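Local coordinates for Polyphosphate:AMP phosphotransferase (Pseudomonas aeruginosa PAO1, PDB 3CZP), which transfers phosphate from inorganic polyphosphate to AMP to make ADP, and less efficiently to GMP, working as a homodimer with magnesium as cofactor, at residues His299-Val304 with Asp488-Ala493; Asp394-Leu399 with Glu463-Thr468; Ala281-Arg286 with Ala478-Leu483. All coordinates share one frame; numbering follows the deposited sequence.

Interaction 1: residues His299-Val304 with Asp488-Ala493; sequences HSLVAV and DAIEAA
The side chains of Leu301 and Ile490 cross at about a right angle, CD2 of Leu301 standing 4.0 Å from CD1 of Ile490. The leucine holds CG anti to the backbone N (chi1 -172°), which carries the branch toward the helix. The isoleucine does not leave its helix straight at the strand; its long arm, with CG1 anti to the carbonyl carbon (chi1 -61°) and CD1 extended beyond it, closes the distance. The second touch lies toward the helix's C-terminal end, where Ala493 CB sits over one face of the His299 imidazole, displaced toward the rim, and comes 4.2 Å from CE1. Around the apolar pair lie Phe360 and Ile405 on the leucine side and Leu287 of helix 273-292 on the isoleucine side. Helix 475-496 thus packs on central strand 300-307 of a parallel alpha/beta sheet, as in P-loop kinase-like folds. Both touches are apolar, burying 148 Å² over both sides, and the ring nitrogens of His299 are satisfied outside the contact. ND1 must donate to the carbonyl of Gly403, while NE2 meets the carboxylate of Asp497; this pairing fixes the ring's turn and is consistent with an imidazole protonated on both nitrogens.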
ATOM      1  N   HIS A 299     -12.131   7.317  18.823  1.00 30.93           N
ATOM      2  CA  HIS A 299     -11.087   8.244  18.478  1.00 29.00           C
ATOM      3  C   HIS A 299      -9.822   7.565  17.970  1.00 29.24           C
ATOM      4  O   HIS A 299      -9.667   6.349  18.000  1.00 28.29           O
ATOM      5  CB  HIS A 299     -10.702   9.072  19.731  1.00 29.52           C
ATOM      6  CG  HIS A 299     -11.791   9.990  20.211  1.00 29.81           C
ATOM      7  ND1 HIS A 299     -12.166  11.134  19.525  1.00 31.35           N
ATOM      8  CD2 HIS A 299     -12.592   9.926  21.296  1.00 28.23           C
ATOM      9  CE1 HIS A 299     -13.149  11.734  20.178  1.00 31.49           C
ATOM     10  NE2 HIS A 299     -13.430  11.016  21.250  1.00 30.00           N
ATOM     11  N   SER A 300      -8.893   8.398  17.524  1.00 28.53           N
ATOM     12  CA  SER A 300      -7.520   7.957  17.417  1.00 28.42           C
ATOM     13  C   SER A 300      -6.639   9.173  17.726  1.00 28.39           C
ATOM     14  O   SER A 300      -7.151  10.251  17.953  1.00 26.34           O
ATOM     15  CB  SER A 300      -7.251   7.297  16.049  1.00 27.66           C
ATOM     16  OG  SER A 300      -7.524   8.222  15.047  1.00 30.37           O
ATOM     17  N   LEU A 301      -5.322   8.971  17.754  1.00 28.32           N
ATOM     18  CA  LEU A 301      -4.405  10.025  18.140  1.00 28.83           C
ATOM     19  C   LEU A 301      -3.350  10.171  17.073  1.00 28.81           C
ATOM     20  O   LEU A 301      -2.846   9.178  16.566  1.00 28.84           O
ATOM     21  CB  LEU A 301      -3.785   9.704  19.511  1.00 29.67           C
ATOM     22  CG  LEU A 301      -2.907  10.687  20.299  1.00 29.93           C
ATOM     23  CD1 LEU A 301      -3.692  11.919  20.602  1.00 32.04           C
ATOM     24  CD2 LEU A 301      -2.461  10.011  21.631  1.00 30.00           C
ATOM     25  N   VAL A 302      -3.059  11.422  16.723  1.00 28.74           N
ATOM     26  CA  VAL A 302      -1.865  11.794  15.921  1.00 28.86           C
ATOM     27  C   VAL A 302      -1.047  12.793  16.688  1.00 28.00           C
ATOM     28  O   VAL A 302      -1.549  13.875  17.037  1.00 28.37           O
ATOM     29  CB  VAL A 302      -2.278  12.345  14.527  1.00 28.92           C
ATOM     30  CG1 VAL A 302      -1.064  12.901  13.762  1.00 30.90           C
ATOM     31  CG2 VAL A 302      -2.946  11.230  13.723  1.00 27.52           C
ATOM     32  N   ALA A 303       0.220  12.429  16.950  1.00 28.00           N
ATOM     33  CA  ALA A 303       1.245  13.328  17.538  1.00 27.72           C
ATOM     34  C   ALA A 303       2.311  13.639  16.531  1.00 26.34           C
ATOM     35  O   ALA A 303       3.002  12.748  16.032  1.00 28.69           O
ATOM     36  CB  ALA A 303       1.860  12.751  18.818  1.00 26.73           C
ATOM     37  N   VAL A 304       2.428  14.910  16.194  1.00 26.21           N
ATOM     38  CA  VAL A 304       3.426  15.389  15.273  1.00 27.09           C
ATOM     39  C   VAL A 304       4.601  16.020  16.023  1.00 27.21           C
ATOM     40  O   VAL A 304       4.390  16.852  16.916  1.00 28.62           O
ATOM     41  CB  VAL A 304       2.834  16.484  14.367  1.00 27.83           C
ATOM     42  CG1 VAL A 304       3.973  17.290  13.747  1.00 25.25           C
ATOM     43  CG2 VAL A 304       1.832  15.879  13.301  1.00 24.20           C
ATOM     44  N   ASP A 488      -3.839  16.272  28.116  1.00 31.25           N
ATOM     45  CA  ASP A 488      -4.856  17.371  28.109  1.00 31.20           C
ATOM     46  C   ASP A 488      -5.742  17.275  26.835  1.00 31.34           C
ATOM     47  O   ASP A 488      -6.953  17.487  26.895  1.00 30.44           O
ATOM     48  CB  ASP A 488      -4.212  18.774  28.118  1.00 30.48           C
ATOM     49  CG  ASP A 488      -3.542  19.123  29.416  1.00 31.04           C
ATOM     50  OD1 ASP A 488      -3.749  18.416  30.432  1.00 25.47           O
ATOM     51  OD2 ASP A 488      -2.800  20.145  29.413  1.00 31.03           O
ATOM     52  N   ALA A 489      -5.121  16.984  25.685  1.00 31.88           N
ATOM     53  CA  ALA A 489      -5.851  16.901  24.406  1.00 31.76           C
ATOM     54  C   ALA A 489      -6.866  15.735  24.349  1.00 31.65           C
ATOM     55  O   ALA A 489      -7.980  15.900  23.873  1.00 32.73           O
ATOM     56  CB  ALA A 489      -4.880  16.863  23.197  1.00 30.79           C
ATOM     57  N   ILE A 490      -6.484  14.565  24.838  1.00 31.98           N
ATOM     58  CA  ILE A 490      -7.415  13.409  24.941  1.00 31.85           C
ATOM     59  C   ILE A 490      -8.557  13.701  25.927  1.00 31.21           C
ATOM     60  O   ILE A 490      -9.717  13.500  25.606  1.00 31.76           O
ATOM     61  CB  ILE A 490      -6.699  12.111  25.378  1.00 30.57           C
ATOM     62  CG1 ILE A 490      -5.603  11.697  24.375  1.00 32.69           C
ATOM     63  CG2 ILE A 490      -7.700  10.978  25.531  1.00 31.86           C
ATOM     64  CD1 ILE A 490      -4.642  10.568  24.887  1.00 31.68           C
ATOM     65  N   GLU A 491      -8.253  14.177  27.135  1.00 31.78           N
ATOM     66  CA  GLU A 491      -9.325  14.545  28.057  1.00 32.45           C
ATOM     67  C   GLU A 491     -10.315  15.554  27.445  1.00 31.84           C
ATOM     68  O   GLU A 491     -11.525  15.432  27.633  1.00 31.10           O
ATOM     69  CB  GLU A 491      -8.734  15.083  29.366  1.00 32.77           C
ATOM     70  CG  GLU A 491      -7.946  14.002  30.159  1.00 35.45           C
ATOM     71  CD  GLU A 491      -7.522  14.473  31.546  1.00 34.61           C
ATOM     72  OE1 GLU A 491      -7.897  15.618  31.920  1.00 38.64           O
ATOM     73  OE2 GLU A 491      -6.822  13.693  32.247  1.00 39.77           O
ATOM     74  N   ALA A 492      -9.778  16.551  26.731  1.00 31.02           N
ATOM     75  CA  ALA A 492     -10.579  17.573  26.105  1.00 31.56           C
ATOM     76  C   ALA A 492     -11.578  17.010  25.110  1.00 31.65           C
ATOM     77  O   ALA A 492     -12.765  17.427  25.095  1.00 31.68           O
ATOM     78  CB  ALA A 492      -9.696  18.601  25.412  1.00 31.45           C
ATOM     79  N   ALA A 493     -11.068  16.130  24.245  1.00 31.49           N
ATOM     80  CA  ALA A 493     -11.841  15.360  23.300  1.00 30.94           C
ATOM     81  C   ALA A 493     -12.980  14.615  23.990  1.00 31.00           C
ATOM     82  O   ALA A 493     -14.122  14.664  23.535  1.00 29.85           O
ATOM     83  CB  ALA A 493     -10.943  14.361  22.594  1.00 30.60           C
TER

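Interaction 2: residues Asp394-Leu399 with Glu463-Thr468; sequences DFEEQL and EIAPWT
Glu396 OE1 lies 3.3 Å from the methyl CB of Ala465, a van der Waals touch of a carboxylate oxygen on an apolar group with no hydrogen bond across. At the next residue of the helix, the aliphatic part of Glu397 packs on Ile464: CG is 3.9 Å from the isoleucine CD1, and the two side chains run obliquely past each other. Ile464 CG2 also comes within 4.1 Å of the backbone O of Glu396, so its two branches touch consecutive helix residues. Glu397 takes this position because its CG is anti to the backbone N (chi1 174°) and the chain stays extended, bringing CG to the end of the isoleucine at a slant.

In the second shell, the buried carboxylate of Glu396 is held by three partners. OE1 forms a salt bridge with Lys408, while OE2 accepts a hydrogen bond from Trp367 NE1 and is also hydrogen-bonded to Tyr368 OH; together they restrain the group beside Ala465 and would be expected to favour its charged form. On the other segment, the backbone N of Ala465 bonds to Thr462 OG1 within the same loop, and Ala465 CB also rests on Val406.

Seen in the fold, helix 382-402 meets the loop that leaves helix 446-460 and leads into the outermost strand 467-471. Strand 404-412, next to that strand in the parallel sheet, supplies both Lys408 and Val406, while helix 475-496 packs on Thr468 where the segment enters the sheet.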
ATOM      1  N   ASP A 394      -6.699  22.078   5.910  1.00 24.26           N
ATOM      2  CA  ASP A 394      -7.847  21.307   5.400  1.00 25.43           C
ATOM      3  C   ASP A 394      -7.665  19.816   5.771  1.00 23.50           C
ATOM      4  O   ASP A 394      -8.583  19.167   6.222  1.00 21.44           O
ATOM      5  CB  ASP A 394      -8.074  21.433   3.880  1.00 25.85           C
ATOM      6  CG  ASP A 394      -8.413  22.880   3.401  1.00 32.15           C
ATOM      7  OD1 ASP A 394      -8.873  23.777   4.190  1.00 36.77           O
ATOM      8  OD2 ASP A 394      -8.210  23.111   2.177  1.00 35.09           O
ATOM      9  N   PHE A 395      -6.458  19.307   5.577  1.00 23.72           N
ATOM     10  CA  PHE A 395      -6.064  17.949   6.008  1.00 23.71           C
ATOM     11  C   PHE A 395      -6.354  17.673   7.473  1.00 22.92           C
ATOM     12  O   PHE A 395      -7.028  16.717   7.833  1.00 23.55           O
ATOM     13  CB  PHE A 395      -4.557  17.808   5.714  1.00 24.55           C
ATOM     14  CG  PHE A 395      -3.921  16.491   6.119  1.00 24.19           C
ATOM     15  CD1 PHE A 395      -4.566  15.288   5.940  1.00 27.29           C
ATOM     16  CD2 PHE A 395      -2.666  16.482   6.690  1.00 26.03           C
ATOM     17  CE1 PHE A 395      -3.938  14.052   6.282  1.00 26.63           C
ATOM     18  CE2 PHE A 395      -2.060  15.242   7.061  1.00 26.77           C
ATOM     19  CZ  PHE A 395      -2.684  14.047   6.836  1.00 25.34           C
ATOM     20  N   GLU A 396      -5.872  18.559   8.329  1.00 22.79           N
ATOM     21  CA  GLU A 396      -6.032  18.422   9.770  1.00 23.62           C
ATOM     22  C   GLU A 396      -7.466  18.520  10.210  1.00 23.67           C
ATOM     23  O   GLU A 396      -7.864  17.866  11.168  1.00 24.12           O
ATOM     24  CB  GLU A 396      -5.152  19.425  10.525  1.00 22.77           C
ATOM     25  CG  GLU A 396      -3.683  19.012  10.398  1.00 22.50           C
ATOM     26  CD  GLU A 396      -2.711  19.971  11.050  1.00 22.48           C
ATOM     27  OE1 GLU A 396      -3.147  20.955  11.691  1.00 21.53           O
ATOM     28  OE2 GLU A 396      -1.503  19.717  10.883  1.00 20.93           O
ATOM     29  N   GLU A 397      -8.235  19.334   9.492  1.00 25.12           N
ATOM     30  CA  GLU A 397      -9.679  19.434   9.722  1.00 25.76           C
ATOM     31  C   GLU A 397     -10.422  18.176   9.350  1.00 24.78           C
ATOM     32  O   GLU A 397     -11.351  17.799  10.058  1.00 22.88           O
ATOM     33  CB  GLU A 397     -10.237  20.614   8.957  1.00 25.97           C
ATOM     34  CG  GLU A 397     -11.709  20.742   8.987  1.00 29.96           C
ATOM     35  CD  GLU A 397     -12.202  21.924   8.141  1.00 30.83           C
ATOM     36  OE1 GLU A 397     -12.083  21.856   6.881  1.00 33.61           O
ATOM     37  OE2 GLU A 397     -12.684  22.902   8.767  1.00 35.99           O
ATOM     38  N   GLN A 398     -10.053  17.561   8.217  1.00 24.54           N
ATOM     39  CA  GLN A 398     -10.599  16.253   7.820  1.00 25.16           C
ATOM     40  C   GLN A 398     -10.358  15.228   8.947  1.00 24.31           C
ATOM     41  O   GLN A 398     -11.222  14.435   9.277  1.00 24.95           O
ATOM     42  CB  GLN A 398      -9.988  15.726   6.489  1.00 24.51           C
ATOM     43  CG  GLN A 398     -10.301  16.468   5.134  1.00 29.93           C
ATOM     44  CD  GLN A 398     -11.794  16.399   4.760  1.00 34.27           C
ATOM     45  OE1 GLN A 398     -12.475  17.437   4.729  1.00 39.05           O
ATOM     46  NE2 GLN A 398     -12.310  15.177   4.481  1.00 31.83           N
ATOM     47  N   LEU A 399      -9.157  15.208   9.510  1.00 25.26           N
ATOM     48  CA  LEU A 399      -8.800  14.268  10.562  1.00 25.01           C
ATOM     49  C   LEU A 399      -9.669  14.569  11.828  1.00 25.67           C
ATOM     50  O   LEU A 399     -10.296  13.679  12.392  1.00 25.45           O
ATOM     51  CB  LEU A 399      -7.293  14.355  10.877  1.00 25.30           C
ATOM     52  CG  LEU A 399      -6.247  14.066   9.791  1.00 24.77           C
ATOM     53  CD1 LEU A 399      -4.815  14.176  10.413  1.00 24.11           C
ATOM     54  CD2 LEU A 399      -6.540  12.660   9.050  1.00 23.83           C
ATOM     55  N   GLU A 463      -7.817  26.604  15.949  1.00 33.93           N
ATOM     56  CA  GLU A 463      -8.655  26.112  17.036  1.00 34.13           C
ATOM     57  C   GLU A 463      -8.763  24.582  17.052  1.00 34.46           C
ATOM     58  O   GLU A 463      -8.731  23.967  18.104  1.00 34.37           O
ATOM     59  CB  GLU A 463     -10.041  26.754  16.920  1.00 35.94           C
ATOM     60  CG  GLU A 463     -11.138  26.217  17.876  1.00 37.69           C
ATOM     61  CD  GLU A 463     -11.408  27.125  19.077  1.00 44.77           C
ATOM     62  OE1 GLU A 463     -10.458  27.736  19.636  1.00 49.08           O
ATOM     63  OE2 GLU A 463     -12.594  27.203  19.476  1.00 47.06           O
ATOM     64  N   ILE A 464      -8.877  23.996  15.862  1.00 33.26           N
ATOM     65  CA  ILE A 464      -8.959  22.546  15.663  1.00 33.26           C
ATOM     66  C   ILE A 464      -7.647  21.821  15.983  1.00 30.57           C
ATOM     67  O   ILE A 464      -7.661  20.795  16.604  1.00 27.97           O
ATOM     68  CB  ILE A 464      -9.379  22.227  14.190  1.00 32.81           C
ATOM     69  CG1 ILE A 464     -10.898  22.372  14.048  1.00 36.17           C
ATOM     70  CG2 ILE A 464      -8.813  20.876  13.712  1.00 34.53           C
ATOM     71  CD1 ILE A 464     -11.394  22.196  12.561  1.00 34.03           C
ATOM     72  N   ALA A 465      -6.536  22.387  15.560  1.00 30.66           N
ATOM     73  CA  ALA A 465      -5.205  21.828  15.810  1.00 30.54           C
ATOM     74  C   ALA A 465      -4.199  22.895  16.183  1.00 30.71           C
ATOM     75  O   ALA A 465      -3.461  23.362  15.316  1.00 31.26           O
ATOM     76  CB  ALA A 465      -4.700  21.062  14.561  1.00 28.69           C
ATOM     77  N   PRO A 466      -4.130  23.277  17.481  1.00 31.36           N
ATOM     78  CA  PRO A 466      -3.108  24.242  17.881  1.00 30.82           C
ATOM     79  C   PRO A 466      -1.682  23.693  17.875  1.00 30.87           C
ATOM     80  O   PRO A 466      -1.439  22.514  18.140  1.00 30.64           O
ATOM     81  CB  PRO A 466      -3.532  24.666  19.296  1.00 31.81           C
ATOM     82  CG  PRO A 466      -4.521  23.662  19.764  1.00 32.25           C
ATOM     83  CD  PRO A 466      -4.995  22.854  18.600  1.00 30.34           C
ATOM     84  N   TRP A 467      -0.727  24.560  17.546  1.00 31.25           N
ATOM     85  CA  TRP A 467       0.672  24.262  17.792  1.00 30.80           C
ATOM     86  C   TRP A 467       1.066  24.451  19.270  1.00 31.56           C
ATOM     87  O   TRP A 467       0.703  25.438  19.860  1.00 31.90           O
ATOM     88  CB  TRP A 467       1.538  25.174  16.954  1.00 31.07           C
ATOM     89  CG  TRP A 467       1.780  24.620  15.622  1.00 30.43           C
ATOM     90  CD1 TRP A 467       1.150  24.965  14.498  1.00 29.25           C
ATOM     91  CD2 TRP A 467       2.733  23.606  15.275  1.00 32.75           C
ATOM     92  NE1 TRP A 467       1.630  24.258  13.457  1.00 31.12           N
ATOM     93  CE2 TRP A 467       2.598  23.392  13.891  1.00 31.36           C
ATOM     94  CE3 TRP A 467       3.689  22.867  16.000  1.00 30.85           C
ATOM     95  CZ2 TRP A 467       3.368  22.457  13.190  1.00 30.94           C
ATOM     96  CZ3 TRP A 467       4.448  21.924  15.323  1.00 31.68           C
ATOM     97  CH2 TRP A 467       4.310  21.737  13.917  1.00 30.55           C
ATOM     98  N   THR A 468       1.858  23.518  19.814  1.00 31.47           N
ATOM     99  CA  THR A 468       2.436  23.632  21.155  1.00 31.52           C
ATOM    100  C   THR A 468       3.894  23.829  21.000  1.00 31.90           C
ATOM    101  O   THR A 468       4.562  22.985  20.449  1.00 31.93           O
ATOM    102  CB  THR A 468       2.231  22.345  21.995  1.00 31.44           C
ATOM    103  OG1 THR A 468       0.853  21.993  21.950  1.00 27.60           O
ATOM    104  CG2 THR A 468       2.715  22.522  23.501  1.00 31.59           C
TER

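Interaction 3: residues Ala281-Arg286 with Ala478-Leu483; sequences AAEQAR and ARVKVL
Glu283 and Leu483 both hold CG anti to their own carbonyl carbon (chi1 -62° and -88°), and these rotations decide where each chain goes beyond CB. The leucine sends its branch over the residue after Glu283: CD1 lies 3.8 Å from CG of Gln284, whose chain passes it obliquely. Glu283 folds at its second torsion (chi2 -66°), and its CG lies 4.3 Å from Val480 CG1, a looser apolar touch. The CB atoms of Glu283 and Leu483 meet at 3.8 Å because the backbones approach most nearly here, with 6.1 Å between the CA atoms of the two residues.

The bend also carries the carboxylate to Arg286, one turn along the same helix. Glu283 OE1 uses its syn lone pair to accept from Arg286 NH1 at 3.0 Å, a salt bridge with the acceptor tilted from the guanidinium plane. Asn487 ND2 gives OE1 a second partner, and Gln284 NE2 is satisfied by the carbonyl of Arg319.

This is near-parallel helix-helix packing on the outer side of the sheet's helical layer: the segment axes lie 25° and 9.5 Å apart, and 196 Å² is buried over both sides. Leu483 reaches Leu280 and Leu287 as well, along one side of helix 273-292, while Val480 meets Tyr276 and Gln279. On the sheet side of helix 475-496, Ala478 touches Val470 of edge strand 467-471, so this helix lies between helix 273-292 and that strand.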
ATOM      1  N   ALA A 281       6.289  10.032  35.825  1.00 37.25           N
ATOM      2  CA  ALA A 281       5.509   8.857  36.262  1.00 36.72           C
ATOM      3  C   ALA A 281       3.988   9.114  36.274  1.00 36.20           C
ATOM      4  O   ALA A 281       3.204   8.274  35.840  1.00 35.31           O
ATOM      5  CB  ALA A 281       5.992   8.393  37.673  1.00 37.15           C
ATOM      6  N   ALA A 282       3.584  10.266  36.797  1.00 35.29           N
ATOM      7  CA  ALA A 282       2.159  10.614  36.844  1.00 35.29           C
ATOM      8  C   ALA A 282       1.590  10.728  35.429  1.00 34.65           C
ATOM      9  O   ALA A 282       0.518  10.185  35.123  1.00 34.79           O
ATOM     10  CB  ALA A 282       1.933  11.929  37.630  1.00 33.50           C
ATOM     11  N   GLU A 283       2.308  11.416  34.557  1.00 33.82           N
ATOM     12  CA  GLU A 283       1.774  11.654  33.196  1.00 34.06           C
ATOM     13  C   GLU A 283       1.748  10.404  32.289  1.00 33.23           C
ATOM     14  O   GLU A 283       0.806  10.230  31.484  1.00 32.31           O
ATOM     15  CB  GLU A 283       2.508  12.849  32.527  1.00 34.11           C
ATOM     16  CG  GLU A 283       2.276  14.186  33.351  1.00 35.06           C
ATOM     17  CD  GLU A 283       0.834  14.675  33.348  1.00 35.13           C
ATOM     18  OE1 GLU A 283       0.150  14.458  32.343  1.00 37.41           O
ATOM     19  OE2 GLU A 283       0.366  15.276  34.330  1.00 36.39           O
ATOM     20  N   GLN A 284       2.754   9.542  32.437  1.00 32.71           N
ATOM     21  CA  GLN A 284       2.775   8.244  31.772  1.00 32.35           C
ATOM     22  C   GLN A 284       1.574   7.364  32.202  1.00 32.00           C
ATOM     23  O   GLN A 284       0.888   6.795  31.330  1.00 33.27           O
ATOM     24  CB  GLN A 284       4.112   7.558  32.008  1.00 32.20           C
ATOM     25  CG  GLN A 284       5.273   8.250  31.273  1.00 33.10           C
ATOM     26  CD  GLN A 284       6.613   7.629  31.581  1.00 32.53           C
ATOM     27  OE1 GLN A 284       6.836   7.135  32.692  1.00 35.44           O
ATOM     28  NE2 GLN A 284       7.521   7.634  30.589  1.00 34.21           N
ATOM     29  N   ALA A 285       1.280   7.306  33.506  1.00 31.70           N
ATOM     30  CA  ALA A 285       0.085   6.588  34.028  1.00 30.79           C
ATOM     31  C   ALA A 285      -1.225   7.178  33.500  1.00 30.52           C
ATOM     32  O   ALA A 285      -2.202   6.444  33.202  1.00 30.36           O
ATOM     33  CB  ALA A 285       0.094   6.602  35.581  1.00 30.29           C
ATOM     34  N   ARG A 286      -1.255   8.511  33.398  1.00 29.67           N
ATOM     35  CA  ARG A 286      -2.452   9.235  32.955  1.00 28.98           C
ATOM     36  C   ARG A 286      -2.678   8.894  31.492  1.00 28.43           C
ATOM     37  O   ARG A 286      -3.787   8.555  31.106  1.00 27.21           O
ATOM     38  CB  ARG A 286      -2.256  10.746  33.138  1.00 28.31           C
ATOM     39  CG  ARG A 286      -3.487  11.594  32.886  1.00 29.10           C
ATOM     40  CD  ARG A 286      -3.158  13.030  33.148  1.00 30.02           C
ATOM     41  NE  ARG A 286      -4.098  13.962  32.530  1.00 31.11           N
ATOM     42  CZ  ARG A 286      -3.784  15.207  32.182  1.00 31.34           C
ATOM     43  NH1 ARG A 286      -2.548  15.669  32.342  1.00 31.82           N
ATOM     44  NH2 ARG A 286      -4.692  15.994  31.636  1.00 30.21           N
ATOM     45  N   ALA A 478      10.758  19.568  28.914  1.00 31.62           N
ATOM     46  CA  ALA A 478      10.257  19.208  27.576  1.00 31.27           C
ATOM     47  C   ALA A 478       9.472  17.883  27.576  1.00 31.59           C
ATOM     48  O   ALA A 478       8.327  17.810  27.079  1.00 31.70           O
ATOM     49  CB  ALA A 478      11.422  19.156  26.562  1.00 29.90           C
ATOM     50  N   ARG A 479      10.063  16.828  28.138  1.00 31.94           N
ATOM     51  CA  ARG A 479       9.378  15.532  28.160  1.00 32.25           C
ATOM     52  C   ARG A 479       8.010  15.545  28.849  1.00 31.82           C
ATOM     53  O   ARG A 479       7.025  14.992  28.330  1.00 31.43           O
ATOM     54  CB  ARG A 479      10.256  14.443  28.757  1.00 32.57           C
ATOM     55  CG  ARG A 479      11.470  14.048  27.894  1.00 34.13           C
ATOM     56  CD  ARG A 479      12.503  13.378  28.774  1.00 34.73           C
ATOM     57  NE  ARG A 479      13.721  13.076  28.020  1.00 38.78           N
ATOM     58  CZ  ARG A 479      14.843  12.605  28.581  1.00 38.44           C
ATOM     59  NH1 ARG A 479      14.882  12.348  29.882  1.00 39.70           N
ATOM     60  NH2 ARG A 479      15.922  12.361  27.841  1.00 35.88           N
ATOM     61  N   VAL A 480       7.950  16.160  30.021  1.00 31.20           N
ATOM     62  CA  VAL A 480       6.716  16.192  30.807  1.00 31.08           C
ATOM     63  C   VAL A 480       5.664  17.036  30.110  1.00 30.92           C
ATOM     64  O   VAL A 480       4.514  16.669  30.049  1.00 30.91           O
ATOM     65  CB  VAL A 480       6.994  16.691  32.266  1.00 31.78           C
ATOM     66  CG1 VAL A 480       5.698  16.834  33.022  1.00 30.02           C
ATOM     67  CG2 VAL A 480       7.989  15.708  32.953  1.00 28.76           C
ATOM     68  N   LYS A 481       6.069  18.161  29.548  1.00 31.42           N
ATOM     69  CA  LYS A 481       5.160  19.018  28.789  1.00 30.99           C
ATOM     70  C   LYS A 481       4.523  18.289  27.566  1.00 30.72           C
ATOM     71  O   LYS A 481       3.318  18.397  27.316  1.00 29.48           O
ATOM     72  CB  LYS A 481       5.899  20.287  28.368  1.00 31.39           C
ATOM     73  CG  LYS A 481       5.094  21.216  27.526  1.00 31.23           C
ATOM     74  CD  LYS A 481       5.719  22.576  27.399  1.00 31.76           C
ATOM     75  CE  LYS A 481       4.737  23.592  26.749  1.00 34.10           C
ATOM     76  NZ  LYS A 481       5.101  25.011  27.035  1.00 32.72           N
ATOM     77  N   VAL A 482       5.319  17.485  26.871  1.00 30.00           N
ATOM     78  CA  VAL A 482       4.832  16.706  25.729  1.00 29.47           C
ATOM     79  C   VAL A 482       3.754  15.735  26.199  1.00 28.75           C
ATOM     80  O   VAL A 482       2.643  15.687  25.646  1.00 27.45           O
ATOM     81  CB  VAL A 482       6.015  15.936  25.012  1.00 29.03           C
ATOM     82  CG1 VAL A 482       5.477  14.838  24.140  1.00 29.91           C
ATOM     83  CG2 VAL A 482       6.897  16.910  24.171  1.00 27.82           C
ATOM     84  N   LEU A 483       4.074  14.982  27.246  1.00 28.15           N
ATOM     85  CA  LEU A 483       3.125  14.017  27.782  1.00 28.37           C
ATOM     86  C   LEU A 483       1.875  14.760  28.286  1.00 29.29           C
ATOM     87  O   LEU A 483       0.762  14.407  27.921  1.00 29.91           O
ATOM     88  CB  LEU A 483       3.749  13.186  28.902  1.00 28.97           C
ATOM     89  CG  LEU A 483       4.497  11.899  28.511  1.00 29.31           C
ATOM     90  CD1 LEU A 483       5.567  11.640  29.541  1.00 27.02           C
ATOM     91  CD2 LEU A 483       3.560  10.707  28.409  1.00 28.10           C
TER

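All three contacts belong to the second PPK2 region; interactions 1 and 2 both reach its parallel sheet, of strand order 2-3-1-4-5, and interaction 3 packs two helices outside it. Interactions 1 and 3 share helix 475-496, their centres about 14 Å apart, and are joined by Arg286, whose NE and NH2 form salt bridges with Glu491 and Asp488. Centre to centre, interaction 2 lies about 11 Å from interaction 1 and about 22 Å from interaction 3, touching the latter through Thr468 and Lys481. Along the chain, 281-286 and 299-304 come first, then 394-399, 463-468, 478-483 and 488-493. Helix 475-496 thus packs back on helix 273-292 and strand 300-307, tying late to early parts of this P-loop NTPase-clan region.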